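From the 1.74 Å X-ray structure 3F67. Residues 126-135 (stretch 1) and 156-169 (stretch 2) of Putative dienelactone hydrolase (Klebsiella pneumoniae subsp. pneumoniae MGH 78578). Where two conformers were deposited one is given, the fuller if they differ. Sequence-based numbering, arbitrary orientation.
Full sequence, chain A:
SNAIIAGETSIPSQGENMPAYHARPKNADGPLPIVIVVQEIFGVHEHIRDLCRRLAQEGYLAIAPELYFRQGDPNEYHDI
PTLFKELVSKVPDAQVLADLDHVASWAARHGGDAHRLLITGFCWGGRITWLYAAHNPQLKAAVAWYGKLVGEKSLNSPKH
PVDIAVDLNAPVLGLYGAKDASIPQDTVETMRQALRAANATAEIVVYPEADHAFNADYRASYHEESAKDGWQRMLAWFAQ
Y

Stretch 1 126-135: GRITWLYAAH
Stretch 2 156-169: NSPKHPVDIAVDLN

Stretch 1 is a helical segment, about 126-133, that begins earlier in the chain, with phi/psi near -60/-45 from R127 through L131 (G126 is -75/-35), psi rising to -34 at Y132 and -22 at A133, then -96/2 at A134. Stretch 2 lies along it as a chain of turns, with a weakly bonded helix at about 161-164, and runs in the same sense: W130 CA is 5.8 Å from P161 CA, and A134 CA 4.0 Å from L168 CA.

At the start, R127 leaves the helix sideways but is extended through chi3 (chi1 to chi3 all t) and turns only at chi4, -81°, which carries its guanidinium to the loop. R127 NE donates to H160 ND1 (3.0 Å, 153°), and since ND1 accepts, it carries no proton in this bond. The imidazole, with chi1 m and chi2 -58°, receives it edge-on, near the ring plane. R127 NH2 adds a weak bond to K159 O (2.9 Å, 123°). H160 N donates almost straight to D163 OD2 (2.9 Å), the aspartate (chi1 m) tying down the turn's first residues.

P161, its CB directed toward the helix, suits the next position: its compact ring packs CG against W130 CB (3.7 Å) and lays CB over the indole face, 4.2 Å from the centroid of the W130 five-membered ring. W130 is m with chi2 106°; its edge meets L168, W130 CZ3 to L168 CD1 at 4.1 Å. L131 (m, t) swings CD2 to 3.7 Å from I164 CG1. I164 adopts p, p, and its CD1 lies 3.6 Å from W130 O.

Small residues let the chains close at the far end. A134 CB sits 3.8 Å from I164 CB, while A134 CA approaches D167 O at 3.4 Å in a CA-H...O contact. L168 (m, t) brings CD2 to 3.6 Å from A133 CB. Finally, N169 N donates to A133 O (2.9 Å, 150°).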

ATOM      1  N   GLY A 126       4.064   0.674  -1.707  1.00 14.74           N
ATOM      2  CA  GLY A 126       4.630   1.105  -0.421  1.00 13.91           C
ATOM      3  C   GLY A 126       5.021   2.564  -0.508  1.00 13.46           C
ATOM      4  O   GLY A 126       4.867   3.283   0.469  1.00 13.76           O
ATOM      5  N   ARG A 127       5.495   3.019  -1.673  1.00 13.54           N
ATOM      6  CA  ARG A 127       5.749   4.460  -1.809  1.00 13.61           C
ATOM      7  C   ARG A 127       4.437   5.236  -1.739  1.00 14.14           C
ATOM      8  O   ARG A 127       4.341   6.255  -1.055  1.00 13.80           O
ATOM      9  CB  ARG A 127       6.523   4.756  -3.102  1.00 12.69           C
ATOM     10  CG  ARG A 127       6.619   6.281  -3.389  1.00 12.40           C
ATOM     11  CD  ARG A 127       7.450   6.549  -4.634  1.00 14.67           C
ATOM     12  NE  ARG A 127       7.310   7.952  -5.068  1.00 15.07           N
ATOM     13  CZ  ARG A 127       6.285   8.414  -5.769  1.00 16.22           C
ATOM     14  NH1 ARG A 127       5.324   7.584  -6.189  1.00 15.61           N
ATOM     15  NH2 ARG A 127       6.254   9.702  -6.115  1.00 15.36           N
ATOM     16  N   ILE A 128       3.436   4.749  -2.472  1.00 14.55           N
ATOM     17  CA  ILE A 128       2.097   5.374  -2.473  1.00 14.36           C
ATOM     18  C   ILE A 128       1.531   5.436  -1.049  1.00 14.84           C
ATOM     19  O   ILE A 128       0.914   6.438  -0.668  1.00 14.87           O
ATOM     20  CB  ILE A 128       1.161   4.588  -3.443  1.00 14.21           C
ATOM     21  CG1 ILE A 128       1.624   4.746  -4.912  1.00 14.07           C
ATOM     22  CG2 ILE A 128      -0.317   5.009  -3.254  1.00 13.74           C
ATOM     23  CD1 ILE A 128       1.638   6.192  -5.423  1.00 12.90           C
ATOM     24  N   THR A 129       1.773   4.382  -0.283  1.00 14.41           N
ATOM     25  CA  THR A 129       1.351   4.331   1.110  1.00 14.31           C
ATOM     26  C   THR A 129       1.872   5.544   1.908  1.00 14.71           C
ATOM     27  O   THR A 129       1.104   6.185   2.612  1.00 13.58           O
ATOM     28  CB  THR A 129       1.730   2.969   1.757  1.00 14.19           C
ATOM     29  OG1 THR A 129       0.913   1.959   1.152  1.00 18.44           O
ATOM     30  CG2 THR A 129       1.346   2.947   3.266  1.00 13.95           C
ATOM     31  N   TRP A 130       3.177   5.838   1.813  1.00 14.45           N
ATOM     32  CA  TRP A 130       3.702   7.028   2.478  1.00 14.86           C
ATOM     33  C   TRP A 130       2.996   8.288   2.006  1.00 14.97           C
ATOM     34  O   TRP A 130       2.622   9.149   2.815  1.00 14.61           O
ATOM     35  CB  TRP A 130       5.204   7.183   2.167  1.00 13.98           C
ATOM     36  CG  TRP A 130       6.121   6.216   2.883  1.00 13.27           C
ATOM     37  CD1 TRP A 130       6.769   5.116   2.343  1.00 12.85           C
ATOM     38  CD2 TRP A 130       6.557   6.308   4.252  1.00 13.15           C
ATOM     39  NE1 TRP A 130       7.579   4.521   3.311  1.00 13.78           N
ATOM     40  CE2 TRP A 130       7.453   5.230   4.484  1.00 14.20           C
ATOM     41  CE3 TRP A 130       6.250   7.195   5.320  1.00 13.81           C
ATOM     42  CZ2 TRP A 130       8.062   5.010   5.725  1.00 15.58           C
ATOM     43  CZ3 TRP A 130       6.863   6.983   6.572  1.00 14.34           C
ATOM     44  CH2 TRP A 130       7.767   5.895   6.762  1.00 16.34           C
ATOM     45  N   LEU A 131       2.880   8.431   0.689  1.00 14.42           N
ATOM     46  CA  LEU A 131       2.227   9.628   0.144  1.00 14.09           C
ATOM     47  C   LEU A 131       0.799   9.790   0.677  1.00 14.70           C
ATOM     48  O   LEU A 131       0.355  10.925   0.977  1.00 14.80           O
ATOM     49  CB  LEU A 131       2.212   9.623  -1.387  1.00 15.25           C
ATOM     50  CG  LEU A 131       3.582   9.578  -2.101  1.00 17.11           C
ATOM     51  CD1 LEU A 131       3.409   9.726  -3.640  1.00 19.63           C
ATOM     52  CD2 LEU A 131       4.579  10.538  -1.562  1.00 22.72           C
ATOM     53  N   TYR A 132       0.040   8.679   0.697  1.00 13.81           N
ATOM     54  CA  TYR A 132      -1.361   8.742   1.126  1.00 14.23           C
ATOM     55  C   TYR A 132      -1.475   9.148   2.600  1.00 14.36           C
ATOM     56  O   TYR A 132      -2.419   9.891   2.992  1.00 15.28           O
ATOM     57  CB  TYR A 132      -2.074   7.379   0.897  1.00 13.39           C
ATOM     58  CG  TYR A 132      -3.573   7.556   0.923  1.00 13.18           C
ATOM     59  CD1 TYR A 132      -4.215   8.327  -0.044  1.00 14.50           C
ATOM     60  CD2 TYR A 132      -4.323   6.997   1.952  1.00 14.17           C
ATOM     61  CE1 TYR A 132      -5.578   8.542  -0.001  1.00 13.90           C
ATOM     62  CE2 TYR A 132      -5.723   7.191   2.010  1.00 15.23           C
ATOM     63  CZ  TYR A 132      -6.327   7.953   1.023  1.00 16.59           C
ATOM     64  OH  TYR A 132      -7.684   8.172   1.054  1.00 18.02           O
ATOM     65  N   ALA A 133      -0.505   8.713   3.415  1.00 13.76           N
ATOM     66  CA  ALA A 133      -0.485   9.111   4.814  1.00 15.00           C
ATOM     67  C   ALA A 133      -0.283  10.628   5.011  1.00 16.09           C
ATOM     68  O   ALA A 133      -0.706  11.162   6.031  1.00 16.68           O
ATOM     69  CB  ALA A 133       0.591   8.296   5.629  1.00 15.48           C
ATOM     70  N   ALA A 134       0.290  11.319   4.019  1.00 15.28           N
ATOM     71  CA  ALA A 134       0.384  12.786   4.061  1.00 16.94           C
ATOM     72  C   ALA A 134      -0.758  13.453   3.288  1.00 17.56           C
ATOM     73  O   ALA A 134      -0.804  14.688   3.156  1.00 19.69           O
ATOM     74  CB  ALA A 134       1.715  13.242   3.478  1.00 17.35           C
ATOM     75  N   HIS A 135      -1.661  12.654   2.739  1.00 14.98           N
ATOM     76  CA  HIS A 135      -2.738  13.210   1.905  1.00 15.24           C
ATOM     77  C   HIS A 135      -4.099  13.243   2.606  1.00 16.05           C
ATOM     78  O   HIS A 135      -4.822  14.244   2.534  1.00 15.74           O
ATOM     79  CB  HIS A 135      -2.812  12.401   0.607  1.00 15.12           C
ATOM     80  CG  HIS A 135      -4.006  12.716  -0.247  1.00 15.58           C
ATOM     81  ND1 HIS A 135      -4.031  13.776  -1.135  1.00 17.03           N
ATOM     82  CD2 HIS A 135      -5.208  12.098  -0.356  1.00 15.52           C
ATOM     83  CE1 HIS A 135      -5.206  13.802  -1.751  1.00 18.70           C
ATOM     84  NE2 HIS A 135      -5.929  12.781  -1.311  1.00 15.89           N
ATOM     85  N   ASN A 156       4.792  13.394 -13.377  0.60 14.14           N
ATOM     86  CA  ASN A 156       3.843  12.427 -12.838  0.60 14.88           C
ATOM     87  C   ASN A 156       4.003  12.152 -11.346  0.60 16.14           C
ATOM     88  O   ASN A 156       3.017  11.988 -10.601  0.60 16.30           O
ATOM     89  CB  ASN A 156       3.782  11.217 -13.722  0.60 15.83           C
ATOM     90  CG  ASN A 156       2.923  11.472 -14.946  0.60 14.65           C
ATOM     91  OD1 ASN A 156       2.135  12.432 -14.976  0.60 16.04           O
ATOM     92  ND2 ASN A 156       3.053  10.628 -15.950  0.60 14.86           N
ATOM     93  N   SER A 157       5.256  12.201 -10.912  1.00 17.50           N
ATOM     94  CA  SER A 157       5.660  11.833  -9.551  1.00 18.21           C
ATOM     95  C   SER A 157       6.554  12.963  -8.995  1.00 18.24           C
ATOM     96  O   SER A 157       7.785  12.839  -8.954  1.00 20.01           O
ATOM     97  CB  SER A 157       6.346  10.459  -9.503  1.00 18.55           C
ATOM     98  OG  SER A 157       5.432   9.438  -9.833  1.00 20.74           O
ATOM     99  N   PRO A 158       5.942  14.082  -8.613  1.00 18.90           N
ATOM    100  CA  PRO A 158       6.781  15.238  -8.205  1.00 19.64           C
ATOM    101  C   PRO A 158       7.299  15.237  -6.753  1.00 20.57           C
ATOM    102  O   PRO A 158       8.155  16.099  -6.437  1.00 21.10           O
ATOM    103  CB  PRO A 158       5.835  16.418  -8.370  1.00 19.89           C
ATOM    104  CG  PRO A 158       4.512  15.844  -8.031  1.00 20.36           C
ATOM    105  CD  PRO A 158       4.515  14.445  -8.655  1.00 18.19           C
ATOM    106  N   LYS A 159       6.751  14.388  -5.872  1.00 19.78           N
ATOM    107  CA  LYS A 159       7.220  14.329  -4.466  1.00 19.46           C
ATOM    108  C   LYS A 159       7.469  12.908  -4.089  1.00 18.42           C
ATOM    109  O   LYS A 159       6.739  12.028  -4.539  1.00 18.94           O
ATOM    110  CB  LYS A 159       6.217  14.926  -3.482  1.00 20.63           C
ATOM    111  CG  LYS A 159       5.761  16.316  -3.933  1.00 23.91           C
ATOM    112  CD  LYS A 159       5.811  17.304  -2.836  1.00 29.43           C
ATOM    113  CE  LYS A 159       5.049  18.563  -3.261  1.00 34.87           C
ATOM    114  NZ  LYS A 159       4.147  19.001  -2.149  1.00 37.78           N
ATOM    115  N   HIS A 160       8.496  12.687  -3.264  1.00 17.55           N
ATOM    116  CA  HIS A 160       8.780  11.351  -2.714  1.00 17.16           C
ATOM    117  C   HIS A 160       8.582  11.369  -1.208  1.00 15.36           C
ATOM    118  O   HIS A 160       8.368  12.445  -0.628  1.00 14.68           O
ATOM    119  CB  HIS A 160      10.223  10.971  -3.089  1.00 17.29           C
ATOM    120  CG  HIS A 160      10.382  10.720  -4.551  1.00 18.62           C
ATOM    121  ND1 HIS A 160       9.647   9.754  -5.220  1.00 19.55           N
ATOM    122  CD2 HIS A 160      11.134  11.341  -5.491  1.00 16.33           C
ATOM    123  CE1 HIS A 160       9.969   9.771  -6.501  1.00 21.57           C
ATOM    124  NE2 HIS A 160      10.872  10.726  -6.691  1.00 21.80           N
ATOM    125  N   PRO A 161       8.573  10.194  -0.569  1.00 15.35           N
ATOM    126  CA  PRO A 161       8.312  10.159   0.857  1.00 15.17           C
ATOM    127  C   PRO A 161       9.190  11.135   1.661  1.00 15.62           C
ATOM    128  O   PRO A 161       8.690  11.745   2.618  1.00 15.32           O
ATOM    129  CB  PRO A 161       8.516   8.667   1.226  1.00 14.10           C
ATOM    130  CG  PRO A 161       8.032   7.944  -0.058  1.00 15.52           C
ATOM    131  CD  PRO A 161       8.582   8.833  -1.176  1.00 16.14           C
ATOM    132  N   VAL A 162      10.458  11.314   1.268  0.50 15.38           N
ATOM    133  CA  VAL A 162      11.318  12.226   2.049  0.50 15.79           C
ATOM    134  C   VAL A 162      10.713  13.618   2.067  0.50 16.27           C
ATOM    135  O   VAL A 162      10.812  14.306   3.068  0.50 15.68           O
ATOM    136  CB  VAL A 162      12.775  12.298   1.551  0.50 16.09           C
ATOM    137  CG1 VAL A 162      13.556  11.025   1.938  0.50 16.14           C
ATOM    138  CG2 VAL A 162      12.823  12.579   0.066  0.50 14.64           C
ATOM    139  N   ASP A 163      10.054  14.004   0.967  1.00 16.88           N
ATOM    140  CA  ASP A 163       9.480  15.393   0.823  1.00 18.29           C
ATOM    141  C   ASP A 163       8.215  15.645   1.644  1.00 19.57           C
ATOM    142  O   ASP A 163       7.867  16.802   1.949  1.00 18.59           O
ATOM    143  CB  ASP A 163       9.132  15.667  -0.652  1.00 18.31           C
ATOM    144  CG  ASP A 163      10.309  15.568  -1.543  1.00 20.80           C
ATOM    145  OD1 ASP A 163      11.353  16.231  -1.258  1.00 23.26           O
ATOM    146  OD2 ASP A 163      10.244  14.818  -2.529  1.00 23.03           O
ATOM    147  N   ILE A 164       7.494  14.563   1.964  1.00 19.23           N
ATOM    148  CA  ILE A 164       6.178  14.713   2.593  1.00 20.31           C
ATOM    149  C   ILE A 164       6.156  14.307   4.032  1.00 20.19           C
ATOM    150  O   ILE A 164       5.127  14.414   4.680  1.00 19.00           O
ATOM    151  CB  ILE A 164       5.047  14.011   1.782  1.00 20.04           C
ATOM    152  CG1 ILE A 164       5.362  12.543   1.450  1.00 20.89           C
ATOM    153  CG2 ILE A 164       4.884  14.744   0.476  1.00 22.70           C
ATOM    154  CD1 ILE A 164       5.285  11.566   2.617  1.00 18.23           C
ATOM    155  N   ALA A 165       7.317  13.879   4.551  1.00 21.02           N
ATOM    156  CA  ALA A 165       7.407  13.465   5.948  1.00 22.04           C
ATOM    157  C   ALA A 165       6.810  14.582   6.819  1.00 22.17           C
ATOM    158  O   ALA A 165       6.089  14.378   7.797  1.00 21.99           O
ATOM    159  CB  ALA A 165       8.891  13.152   6.337  1.00 22.15           C
ATOM    160  N   VAL A 166       7.092  15.809   6.410  1.00 24.05           N
ATOM    161  CA  VAL A 166       6.572  16.951   7.074  1.00 22.90           C
ATOM    162  C   VAL A 166       5.031  17.053   7.191  1.00 23.44           C
ATOM    163  O   VAL A 166       4.529  17.678   8.121  1.00 23.94           O
ATOM    164  CB  VAL A 166       7.199  18.260   6.420  1.00 24.29           C
ATOM    165  CG1 VAL A 166       7.055  18.244   4.884  1.00 22.57           C
ATOM    166  CG2 VAL A 166       6.618  19.506   7.059  1.00 25.27           C
ATOM    167  N   ASP A 167       4.292  16.422   6.267  1.00 22.57           N
ATOM    168  CA  ASP A 167       2.812  16.531   6.154  1.00 22.13           C
ATOM    169  C   ASP A 167       2.103  15.226   6.607  1.00 20.92           C
ATOM    170  O   ASP A 167       0.892  15.117   6.534  1.00 19.86           O
ATOM    171  CB  ASP A 167       2.402  16.823   4.692  1.00 22.29           C
ATOM    172  CG  ASP A 167       2.866  18.196   4.210  1.00 26.36           C
ATOM    173  OD1 ASP A 167       2.990  19.125   5.027  1.00 29.38           O
ATOM    174  OD2 ASP A 167       3.110  18.345   3.007  1.00 30.75           O
ATOM    175  N   LEU A 168       2.869  14.265   7.107  1.00 19.50           N
ATOM    176  CA  LEU A 168       2.266  13.003   7.589  1.00 19.87           C
ATOM    177  C   LEU A 168       1.167  13.218   8.662  1.00 20.78           C
ATOM    178  O   LEU A 168       1.348  14.005   9.621  1.00 21.64           O
ATOM    179  CB  LEU A 168       3.360  12.042   8.078  1.00 19.27           C
ATOM    180  CG  LEU A 168       4.215  11.429   6.981  1.00 18.49           C
ATOM    181  CD1 LEU A 168       5.455  10.748   7.603  1.00 18.15           C
ATOM    182  CD2 LEU A 168       3.402  10.440   6.023  1.00 15.21           C
ATOM    183  N   ASN A 169       0.040  12.529   8.462  0.65 20.55           N
ATOM    184  CA  ASN A 169      -1.198  12.697   9.246  0.65 21.24           C
ATOM    185  C   ASN A 169      -1.434  11.536  10.209  0.65 20.41           C
ATOM    186  O   ASN A 169      -2.227  11.666  11.139  0.65 19.33           O
ATOM    187  CB  ASN A 169      -2.435  12.763   8.328  0.65 21.61           C
ATOM    188  CG  ASN A 169      -2.410  13.950   7.378  0.65 22.43           C
ATOM    189  OD1 ASN A 169      -2.564  13.801   6.162  0.65 23.95           O
ATOM    190  ND2 ASN A 169      -2.225  15.128   7.927  0.65 23.88           N
TER